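Local coordinates for protein putative cytochrome P450 hydroxylase (Chondromyces apiculatus DSM 436, PDB 6GMF) that probably acts as a heme-dependent cytochrome P450 monooxygenase that oxidises terpenes with molecular oxygen, at residues L146-P150 with E151-D155; A154-K157 with R158-D161; Q260-L263 with S264-P267; K354-L357 with E358-A362. All coordinates share one frame; numbering follows the deposited sequence.

Contact 1 (L146-P150 with E151-D155); sequences LGVAP and ERRAD
Val148 lays its CG1 methyl obliquely across the aliphatic run of Arg153, coming within 3.7 Å of Arg153 CD, and the same methyl also lies against the carbonyl carbon of Arg152. With CG1 set anti to the backbone N (chi1 173°), this branch is the one turned to the start of helix 153-163. The arginine doubles back at chi2 and chi3, so that its methylenes serve as cover while its NH1 goes on to a salt bridge with Glu144 of the preceding helix.

Around this patch the chain makes a tight turn. Arg152 N donates to Ala149 O at 2.9 Å, closing a type I beta turn with Pro150 and Glu151 at its corners. A weak bond of 3.3 Å from Arg153 N to Pro150 O carries the winding one step further, and a water accepts from Ala154 N at 3.0 Å while donating to that same proline oxygen. The carboxylate of Glu151 folds back over the turn, its OE2 lying 3.6 Å from Ala149 CB. Arg152 turns the other way and grips Asp155 side-on: its NE and NH1 both reach Asp155 OD2, from one face of the carboxylate, with NE at 2.7 Å.

The example illustrates how a helix can be begun. After the Schellman motif at Gly147 ends helix 136-145, the turn leads straight into helix 153-163, with the apolar overlap and the turn bonds at its start. Each arginine has an acid partner, Glu144 for Arg153 and Asp155 for Arg152, which would probably offset its charge locally, while the methylenes of Arg153 remain against Val148.

Contact 2 (A154-K157 with R158-D161); sequences ADFK and RWSD
Arg158 lies alongside Asp155, both side chains pointing the same way, and meets it end-on: NH1 at 2.9 Å and NH2 at 3.0 Å converge on Asp155 OD1. The oxygen sits at the edge of the guanidinium, but the carboxylate plane is turned 81° against it, so one oxygen takes both donors instead of the two groups pairing in parallel. Asp155 OD2 is left to Arg152, and the aspartate thereby links two arginines.

Trp159 follows, its indole laid beneath the backbone one turn earlier. The six-membered ring receives a CH-pi contact from Asp155 CB, 4.0 Å from its centroid, and on that face Asp155 O hovers near the rim. NE1 bonds to Glu184, which also holds Arg158. Were Trp159 replaced by an alanine, Asp155 CB would probably lose its aromatic floor and Glu184 one of its donors.

At Ser160 the hydroxyl, beside its own backbone N at chi1 -68°, turns back to donate to Phe156 O over 2.9 Å. Ser160 N bonds the same oxygen from the opposite face of the carbonyl, so two donors satisfy it within a buried setting.

Asp161 ends the walk. Its OD2 offers the syn lone pair to Lys157 NZ at 2.7 Å; the lysine stays extended until its last torsion, which bends the amine to the acid.

These i to i+3 and i to i+4 pairs run along helix 153-163, the F helix of the P450 fold: Phe156 packs between helices 136-145, 177-198 and 220-251, Trp159 lies against helix 177-198, and Ser160 touches helices 136-145 and 220-251.

Contact 3 (Q260-L263 with S264-P267); sequences QADL and SLVP
Leu263 and Val266 meet through the leucine's carbonyl: Val266 N donates to Leu263 O at 3.1 Å, and Val266 CG2 lies 3.3 Å from the same oxygen. The leucine's own side chain leaves this turn and packs on Leu361 and Ala362 of helix 346-363, so its backbone serves one neighbour and its isobutyl group another.

Asp262 works with both ends. Its carbonyl accepts from Leu265 N at 3.1 Å. Its carboxylate is held anti to the backbone N (chi1 -179°), which sets OD2 3.8 Å from Leu265 CG. These successive i to i+3 bonds make a turn of 3-10 helix joining helix 253-261 to helix 266-276, the J-to-K connection of the P450 fold, the second of which carries the family's ExxR motif.

Where the Ser264 hydroxyl stands against that carboxylate is uncertain, since the two are modelled too close. A bond from Ser264 N to Asp262 OD1, of the kind found in an Asx turn, is doubtful for the same reason.

Leu265 crosses Asp262 at about a right angle, its CB only 3.2 Å from Asp262 O, and reaches on to Ile326 and His327. A glycine in its place would probably uncover the aspartate's carbonyl and leave those two loop residues without their apolar neighbour.

Contact 4 (K354-L357 with E358-A362); sequences KVML and EVLLA
Met356 and Leu360 carry the apolar part of this contact, with Met356 CE lying 3.8 Å from Leu360 CG. The methionine leaves the helix with CG anti to its own nitrogen, then a bend at chi2 (65°) and another at chi3 bring the methyl round to the next turn. That methyl also comes near Val359 CB. Val355 CG1 and Val359 CG2 approach more loosely, as do the ends of Leu357 and Leu360.

Backbone bonding is regular throughout. Glu358 N, Val359 N, Leu360 N and Leu361 N each donate to the carbonyl four residues back, and the bond from Leu360 N to Met356 O is the straightest at 170°. Leu361 CB and CG both lie 3.1 Å from Leu357 O, so this carbonyl is crowded by carbon as well as served by its N-H.

The charged pair shows that an i to i+4 lysine and glutamate need not meet directly. Lys354 NZ stays 4.3 Å from Glu358 OE2, and a water fills the step, accepting from the amine at 2.8 Å and donating to the carboxylate at 2.7 Å. The glutamate's extended chain crosses the lysine methylenes, its OE2 beside Lys354 CG. Each charge has a further mate beyond: Glu107 for the lysine, Arg111 for the glutamate.

Both of these lie on helix 107-119, which also takes Val355, Met356 and Val359. Leu357 is turned to helices 220-251 and 266-276, while Leu361 packs against helices 253-261 and 266-276, placing helix 346-363, the L helix, among these four helices of the P450 fold.

The four local contacts fall into two adjoining pairs. Contacts 1 and 2 share Ala154 and Asp155 on helix 153-163, and Val148 CG2 of the loop packs 3.6 Å from Phe156 CD2. Contacts 3 and 4, centres about 9 Å apart, join the 253-261/266-276 connection to helix 346-363: Gln260 NE2 probably bonds Leu361 O at 3.1 Å, and Leu263 CD2 packs on Leu361 CB. Between the pairs there is no touch, with nearest atoms of contacts 1 and 4 about 13 Å apart. None lines the heme site; the closest named side chain, Phe156, stays about 10 Å from the heme, and Leu357, on the helix following the iron ligand Cys343, about 11 Å.

Contact 1 (L146-P150 with E151-D155)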
loop_
_atom_site.group_PDB
_atom_site.type_symbol
_atom_site.label_atom_id
_atom_site.label_comp_id
_atom_site.label_asym_id
_atom_site.label_seq_id
_atom_site.Cartn_x
_atom_site.Cartn_y
_atom_site.Cartn_z
ATOM N N LEU A 146 10.214 13.627 3.778
ATOM C CA LEU A 146 11.265 13.876 2.789
ATOM C C LEU A 146 11.801 15.316 2.762
ATOM O O LEU A 146 12.664 15.635 1.939
ATOM C CB LEU A 146 10.700 13.516 1.419
ATOM C CG LEU A 146 10.546 12.025 1.161
ATOM C CD1 LEU A 146 9.719 11.806 -0.085
ATOM C CD2 LEU A 146 11.900 11.336 1.038
ATOM N N GLY A 147 11.293 16.210 3.592
ATOM C CA GLY A 147 11.825 17.534 3.653
ATOM C C GLY A 147 11.471 18.394 2.450
ATOM O O GLY A 147 12.235 19.291 2.093
ATOM N N VAL A 148 10.306 18.171 1.838
ATOM C CA VAL A 148 9.877 18.975 0.670
ATOM C C VAL A 148 9.644 20.429 1.117
ATOM O O VAL A 148 9.018 20.648 2.109
ATOM C CB VAL A 148 8.613 18.381 0.029
ATOM C CG1 VAL A 148 8.065 19.282 -1.060
ATOM C CG2 VAL A 148 8.849 16.999 -0.550
ATOM N N ALA A 149 10.172 21.386 0.358
ATOM C CA ALA A 149 10.062 22.826 0.658
ATOM C C ALA A 149 8.599 23.227 0.508
ATOM O O ALA A 149 7.867 22.667 -0.314
ATOM C CB ALA A 149 10.947 23.622 -0.276
ATOM N N PRO A 150 8.068 24.148 1.329
ATOM C CA PRO A 150 6.641 24.461 1.262
ATOM C C PRO A 150 6.204 24.880 -0.142
ATOM O O PRO A 150 5.087 24.484 -0.555
ATOM C CB PRO A 150 6.438 25.575 2.289
ATOM C CG PRO A 150 7.638 25.421 3.201
ATOM C CD PRO A 150 8.783 24.978 2.308
ATOM N N GLU A 151 7.088 25.562 -0.876
ATOM C CA GLU A 151 6.697 26.111 -2.176
ATOM C C GLU A 151 6.715 25.002 -3.234
ATOM O O GLU A 151 6.374 25.262 -4.394
ATOM C CB GLU A 151 7.559 27.309 -2.595
ATOM C CG GLU A 151 9.008 26.988 -2.905
ATOM C CD GLU A 151 9.976 26.961 -1.712
ATOM O OE1 GLU A 151 9.533 27.079 -0.553
ATOM O OE2 GLU A 151 11.188 26.792 -1.956
ATOM N N ARG A 152 7.195 23.801 -2.860
ATOM C CA ARG A 152 7.270 22.660 -3.833
ATOM C C ARG A 152 6.243 21.566 -3.460
ATOM O O ARG A 152 6.164 20.551 -4.108
ATOM C CB ARG A 152 8.686 22.054 -3.892
ATOM C CG ARG A 152 9.773 23.023 -4.335
ATOM C CD ARG A 152 9.985 23.064 -5.848
ATOM N NE ARG A 152 8.828 23.493 -6.612
ATOM C CZ ARG A 152 8.417 24.765 -6.741
ATOM N NH1 ARG A 152 7.327 25.065 -7.455
ATOM N NH2 ARG A 152 9.101 25.741 -6.146
ATOM N N ARG A 153 5.419 21.797 -2.449
ATOM C CA ARG A 153 4.432 20.831 -1.994
ATOM C C ARG A 153 3.359 20.572 -3.060
ATOM O O ARG A 153 2.895 19.446 -3.188
ATOM C CB ARG A 153 3.774 21.306 -0.694
ATOM C CG ARG A 153 4.749 21.439 0.465
ATOM C CD ARG A 153 5.099 20.090 1.039
ATOM N NE ARG A 153 4.042 19.563 1.910
ATOM C CZ ARG A 153 3.954 19.828 3.214
ATOM N NH1 ARG A 153 2.970 19.314 3.935
ATOM N NH2 ARG A 153 4.852 20.617 3.784
ATOM N N ALA A 154 2.958 21.619 -3.824
ATOM C CA ALA A 154 1.940 21.402 -4.870
ATOM C C ALA A 154 2.513 20.612 -6.060
ATOM O O ALA A 154 1.857 19.730 -6.581
ATOM C CB ALA A 154 1.371 22.726 -5.271
ATOM N N ASP A 155 3.773 20.865 -6.424
ATOM C CA ASP A 155 4.457 20.026 -7.399
ATOM C C ASP A 155 4.508 18.581 -6.882
ATOM O O ASP A 155 4.234 17.663 -7.589
ATOM C CB ASP A 155 5.892 20.458 -7.699
ATOM C CG ASP A 155 6.057 21.701 -8.541
ATOM O OD1 ASP A 155 5.091 22.036 -9.321
ATOM O OD2 ASP A 155 7.133 22.316 -8.419
HETATM O O HOH W 1 3.241 24.362 -2.747
#

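Contact 2 (A154-K157 with R158-D161)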
loop_
_atom_site.group_PDB
_atom_site.type_symbol
_atom_site.label_atom_id
_atom_site.label_comp_id
_atom_site.label_asym_id
_atom_site.label_seq_id
_atom_site.Cartn_x
_atom_site.Cartn_y
_atom_site.Cartn_z
ATOM N N ALA A 154 2.958 21.619 -3.824
ATOM C CA ALA A 154 1.940 21.402 -4.870
ATOM C C ALA A 154 2.513 20.612 -6.060
ATOM O O ALA A 154 1.857 19.730 -6.581
ATOM C CB ALA A 154 1.371 22.726 -5.271
ATOM N N ASP A 155 3.773 20.865 -6.424
ATOM C CA ASP A 155 4.457 20.026 -7.399
ATOM C C ASP A 155 4.508 18.581 -6.882
ATOM O O ASP A 155 4.234 17.663 -7.589
ATOM C CB ASP A 155 5.892 20.458 -7.699
ATOM C CG ASP A 155 6.057 21.701 -8.541
ATOM O OD1 ASP A 155 5.091 22.036 -9.321
ATOM O OD2 ASP A 155 7.133 22.316 -8.419
ATOM N N PHE A 156 4.772 18.411 -5.575
ATOM C CA PHE A 156 4.886 17.057 -5.007
ATOM C C PHE A 156 3.541 16.336 -5.092
ATOM O O PHE A 156 3.463 15.133 -5.374
ATOM C CB PHE A 156 5.366 17.118 -3.563
ATOM C CG PHE A 156 5.723 15.777 -2.980
ATOM C CD1 PHE A 156 4.754 15.000 -2.366
ATOM C CD2 PHE A 156 7.010 15.259 -3.057
ATOM C CE1 PHE A 156 5.065 13.802 -1.749
ATOM C CE2 PHE A 156 7.297 14.027 -2.498
ATOM C CZ PHE A 156 6.320 13.292 -1.858
ATOM N N LYS A 157 2.465 17.069 -4.814
ATOM C CA LYS A 157 1.117 16.527 -4.988
ATOM C C LYS A 157 0.888 16.062 -6.431
ATOM O O LYS A 157 0.366 15.001 -6.629
ATOM C CB LYS A 157 0.042 17.525 -4.558
ATOM C CG LYS A 157 -1.386 17.092 -4.868
ATOM C CD LYS A 157 -2.421 18.068 -4.363
ATOM C CE LYS A 157 -3.872 17.839 -4.757
ATOM N NZ LYS A 157 -4.046 17.297 -6.131
ATOM N N ARG A 158 1.286 16.892 -7.401
ATOM C CA ARG A 158 1.073 16.536 -8.775
ATOM C C ARG A 158 1.848 15.258 -9.121
ATOM O O ARG A 158 1.323 14.389 -9.748
ATOM C CB ARG A 158 1.458 17.692 -9.691
ATOM C CG ARG A 158 1.222 17.393 -11.161
ATOM C CD ARG A 158 1.559 18.577 -12.060
ATOM N NE ARG A 158 2.956 18.949 -12.146
ATOM C CZ ARG A 158 3.571 19.912 -11.445
ATOM N NH1 ARG A 158 2.906 20.725 -10.617
ATOM N NH2 ARG A 158 4.886 20.010 -11.498
ATOM N N TRP A 159 3.108 15.188 -8.704
ATOM C CA TRP A 159 3.923 14.023 -8.944
ATOM C C TRP A 159 3.262 12.783 -8.321
ATOM O O TRP A 159 3.102 11.768 -8.980
ATOM C CB TRP A 159 5.349 14.189 -8.416
ATOM C CG TRP A 159 6.044 15.417 -8.904
ATOM C CD1 TRP A 159 5.886 16.010 -10.130
ATOM C CD2 TRP A 159 7.091 16.136 -8.240
ATOM N NE1 TRP A 159 6.724 17.094 -10.229
ATOM C CE2 TRP A 159 7.445 17.208 -9.072
ATOM C CE3 TRP A 159 7.688 16.037 -6.983
ATOM C CZ2 TRP A 159 8.426 18.127 -8.708
ATOM C CZ3 TRP A 159 8.607 16.979 -6.601
ATOM C CH2 TRP A 159 8.967 18.010 -7.455
ATOM N N SER A 160 2.813 12.922 -7.069
ATOM C CA SER A 160 2.139 11.855 -6.331
ATOM C C SER A 160 0.887 11.420 -7.099
ATOM O O SER A 160 0.664 10.216 -7.287
ATOM C CB SER A 160 1.773 12.319 -4.926
ATOM O OG SER A 160 2.931 12.522 -4.142
ATOM N N ASP A 161 0.062 12.382 -7.526
ATOM C CA ASP A 161 -1.168 12.072 -8.237
ATOM C C ASP A 161 -0.853 11.304 -9.528
ATOM O O ASP A 161 -1.542 10.346 -9.892
ATOM C CB ASP A 161 -1.985 13.317 -8.567
ATOM C CG ASP A 161 -2.597 14.045 -7.385
ATOM O OD1 ASP A 161 -2.741 13.424 -6.301
ATOM O OD2 ASP A 161 -2.939 15.238 -7.564
#

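Contact 3 (Q260-L263 with S264-P267)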
loop_
_atom_site.group_PDB
_atom_site.type_symbol
_atom_site.label_atom_id
_atom_site.label_comp_id
_atom_site.label_asym_id
_atom_site.label_seq_id
_atom_site.Cartn_x
_atom_site.Cartn_y
_atom_site.Cartn_z
ATOM N N GLN A 260 -16.747 3.983 17.540
ATOM C CA GLN A 260 -16.970 5.387 17.829
ATOM C C GLN A 260 -17.124 5.564 19.342
ATOM O O GLN A 260 -16.710 6.590 19.871
ATOM C CB GLN A 260 -18.175 5.920 17.051
ATOM C CG GLN A 260 -17.808 6.398 15.658
ATOM C CD GLN A 260 -18.898 7.205 15.006
ATOM O OE1 GLN A 260 -20.024 6.734 14.854
ATOM N NE2 GLN A 260 -18.569 8.429 14.605
ATOM N N ALA A 261 -17.691 4.552 20.022
ATOM C CA ALA A 261 -17.864 4.562 21.491
ATOM C C ALA A 261 -16.579 4.132 22.216
ATOM O O ALA A 261 -16.354 4.514 23.353
ATOM C CB ALA A 261 -19.024 3.680 21.879
ATOM N N ASP A 262 -15.723 3.338 21.569
ATOM C CA ASP A 262 -14.464 2.924 22.160
ATOM C C ASP A 262 -13.351 3.027 21.106
ATOM O O ASP A 262 -13.064 2.069 20.380
ATOM C CB ASP A 262 -14.541 1.495 22.706
ATOM C CG ASP A 262 -13.268 0.993 23.360
ATOM O OD1 ASP A 262 -12.327 1.786 23.533
ATOM O OD2 ASP A 262 -13.200 -0.223 23.658
ATOM N N LEU A 263 -12.676 4.177 21.100
ATOM C CA LEU A 263 -11.606 4.446 20.165
ATOM C C LEU A 263 -10.402 3.515 20.346
ATOM O O LEU A 263 -9.612 3.377 19.420
ATOM C CB LEU A 263 -11.206 5.913 20.327
ATOM C CG LEU A 263 -12.293 6.899 19.895
ATOM C CD1 LEU A 263 -11.833 8.332 20.110
ATOM C CD2 LEU A 263 -12.701 6.689 18.442
ATOM N N SER A 264 -10.257 2.828 21.494
ATOM C CA SER A 264 -9.162 1.874 21.685
ATOM C C SER A 264 -9.295 0.662 20.737
ATOM O O SER A 264 -8.379 -0.052 20.609
ATOM C CB SER A 264 -9.068 1.393 23.110
ATOM O OG SER A 264 -10.287 0.768 23.476
ATOM N N LEU A 265 -10.454 0.498 20.104
ATOM C CA LEU A 265 -10.693 -0.568 19.104
ATOM C C LEU A 265 -9.975 -0.278 17.765
ATOM O O LEU A 265 -9.825 -1.177 16.921
ATOM C CB LEU A 265 -12.201 -0.677 18.881
ATOM C CG LEU A 265 -12.973 -1.374 20.008
ATOM C CD1 LEU A 265 -14.463 -1.388 19.692
ATOM C CD2 LEU A 265 -12.413 -2.765 20.220
ATOM N N VAL A 266 -9.574 0.973 17.533
ATOM C CA VAL A 266 -9.148 1.371 16.182
ATOM C C VAL A 266 -7.984 0.517 15.680
ATOM O O VAL A 266 -8.015 0.133 14.506
ATOM C CB VAL A 266 -8.860 2.887 16.107
ATOM C CG1 VAL A 266 -8.056 3.254 14.859
ATOM C CG2 VAL A 266 -10.156 3.684 16.169
ATOM N N PRO A 267 -6.938 0.174 16.456
ATOM C CA PRO A 267 -5.856 -0.669 15.939
ATOM C C PRO A 267 -6.403 -2.010 15.416
ATOM O O PRO A 267 -5.930 -2.514 14.369
ATOM C CB PRO A 267 -4.841 -0.819 17.063
ATOM C CG PRO A 267 -5.135 0.420 17.927
ATOM C CD PRO A 267 -6.611 0.719 17.790
#

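Contact 4 (K354-L357 with E358-A362)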
loop_
_atom_site.group_PDB
_atom_site.type_symbol
_atom_site.label_atom_id
_atom_site.label_comp_id
_atom_site.label_asym_id
_atom_site.label_seq_id
_atom_site.Cartn_x
_atom_site.Cartn_y
_atom_site.Cartn_z
ATOM N N LYS A 354 -4.470 4.511 11.994
ATOM C CA LYS A 354 -4.995 4.637 13.401
ATOM C C LYS A 354 -5.347 6.096 13.681
ATOM O O LYS A 354 -6.467 6.416 14.164
ATOM C CB LYS A 354 -3.969 4.148 14.398
ATOM C CG LYS A 354 -4.382 4.294 15.866
ATOM C CD LYS A 354 -3.226 4.224 16.814
ATOM C CE LYS A 354 -2.556 5.574 16.933
ATOM N NZ LYS A 354 -1.738 5.712 18.165
ATOM N N VAL A 355 -4.393 6.982 13.401
ATOM C CA VAL A 355 -4.622 8.371 13.795
ATOM C C VAL A 355 -5.789 8.959 12.998
ATOM O O VAL A 355 -6.680 9.559 13.554
ATOM C CB VAL A 355 -3.354 9.225 13.709
ATOM C CG1 VAL A 355 -3.699 10.709 13.873
ATOM C CG2 VAL A 355 -2.312 8.803 14.731
ATOM N N MET A 356 -5.839 8.732 11.669
ATOM C CA MET A 356 -6.875 9.344 10.873
ATOM C C MET A 356 -8.241 8.801 11.303
ATOM O O MET A 356 -9.207 9.554 11.419
ATOM C CB MET A 356 -6.675 9.084 9.376
ATOM C CG MET A 356 -7.507 9.927 8.475
ATOM S SD MET A 356 -7.079 11.675 8.579
ATOM C CE MET A 356 -8.504 12.335 9.433
ATOM N N LEU A 357 -8.334 7.494 11.548
ATOM C CA LEU A 357 -9.619 6.927 11.935
ATOM C C LEU A 357 -9.982 7.405 13.358
ATOM O O LEU A 357 -11.159 7.696 13.619
ATOM C CB LEU A 357 -9.563 5.405 11.837
ATOM C CG LEU A 357 -9.550 4.864 10.406
ATOM C CD1 LEU A 357 -9.277 3.397 10.452
ATOM C CD2 LEU A 357 -10.857 5.150 9.665
ATOM N N GLU A 358 -9.003 7.540 14.255
ATOM C CA GLU A 358 -9.287 8.064 15.627
ATOM C C GLU A 358 -9.920 9.460 15.529
ATOM O O GLU A 358 -10.905 9.775 16.214
ATOM C CB GLU A 358 -8.032 8.181 16.491
ATOM C CG GLU A 358 -7.614 6.913 17.181
ATOM C CD GLU A 358 -6.249 7.026 17.850
ATOM O OE1 GLU A 358 -5.470 7.975 17.518
ATOM O OE2 GLU A 358 -5.935 6.176 18.688
ATOM N N VAL A 359 -9.374 10.300 14.653
ATOM C CA VAL A 359 -9.858 11.663 14.529
ATOM C C VAL A 359 -11.224 11.663 13.835
ATOM O O VAL A 359 -12.156 12.374 14.247
ATOM C CB VAL A 359 -8.797 12.525 13.832
ATOM C CG1 VAL A 359 -9.301 13.932 13.532
ATOM C CG2 VAL A 359 -7.530 12.573 14.675
ATOM N N LEU A 360 -11.353 10.935 12.724
ATOM C CA LEU A 360 -12.654 10.907 12.032
ATOM C C LEU A 360 -13.760 10.409 12.970
ATOM O O LEU A 360 -14.871 10.996 13.028
ATOM C CB LEU A 360 -12.565 9.971 10.832
ATOM C CG LEU A 360 -11.876 10.532 9.599
ATOM C CD1 LEU A 360 -11.497 9.390 8.666
ATOM C CD2 LEU A 360 -12.768 11.541 8.890
ATOM N N LEU A 361 -13.474 9.304 13.655
ATOM C CA LEU A 361 -14.479 8.632 14.462
ATOM C C LEU A 361 -14.864 9.536 15.625
ATOM O O LEU A 361 -16.033 9.525 16.019
ATOM C CB LEU A 361 -13.946 7.292 14.978
ATOM C CG LEU A 361 -13.836 6.173 13.946
ATOM C CD1 LEU A 361 -13.526 4.832 14.596
ATOM C CD2 LEU A 361 -15.073 6.077 13.093
ATOM N N ALA A 362 -13.881 10.249 16.206
ATOM C CA ALA A 362 -14.142 11.115 17.381
ATOM C C ALA A 362 -14.942 12.351 16.962
ATOM O O ALA A 362 -15.866 12.759 17.635
ATOM C CB ALA A 362 -12.855 11.519 18.026
HETATM O O HOH W 2 -3.674 6.607 20.003
#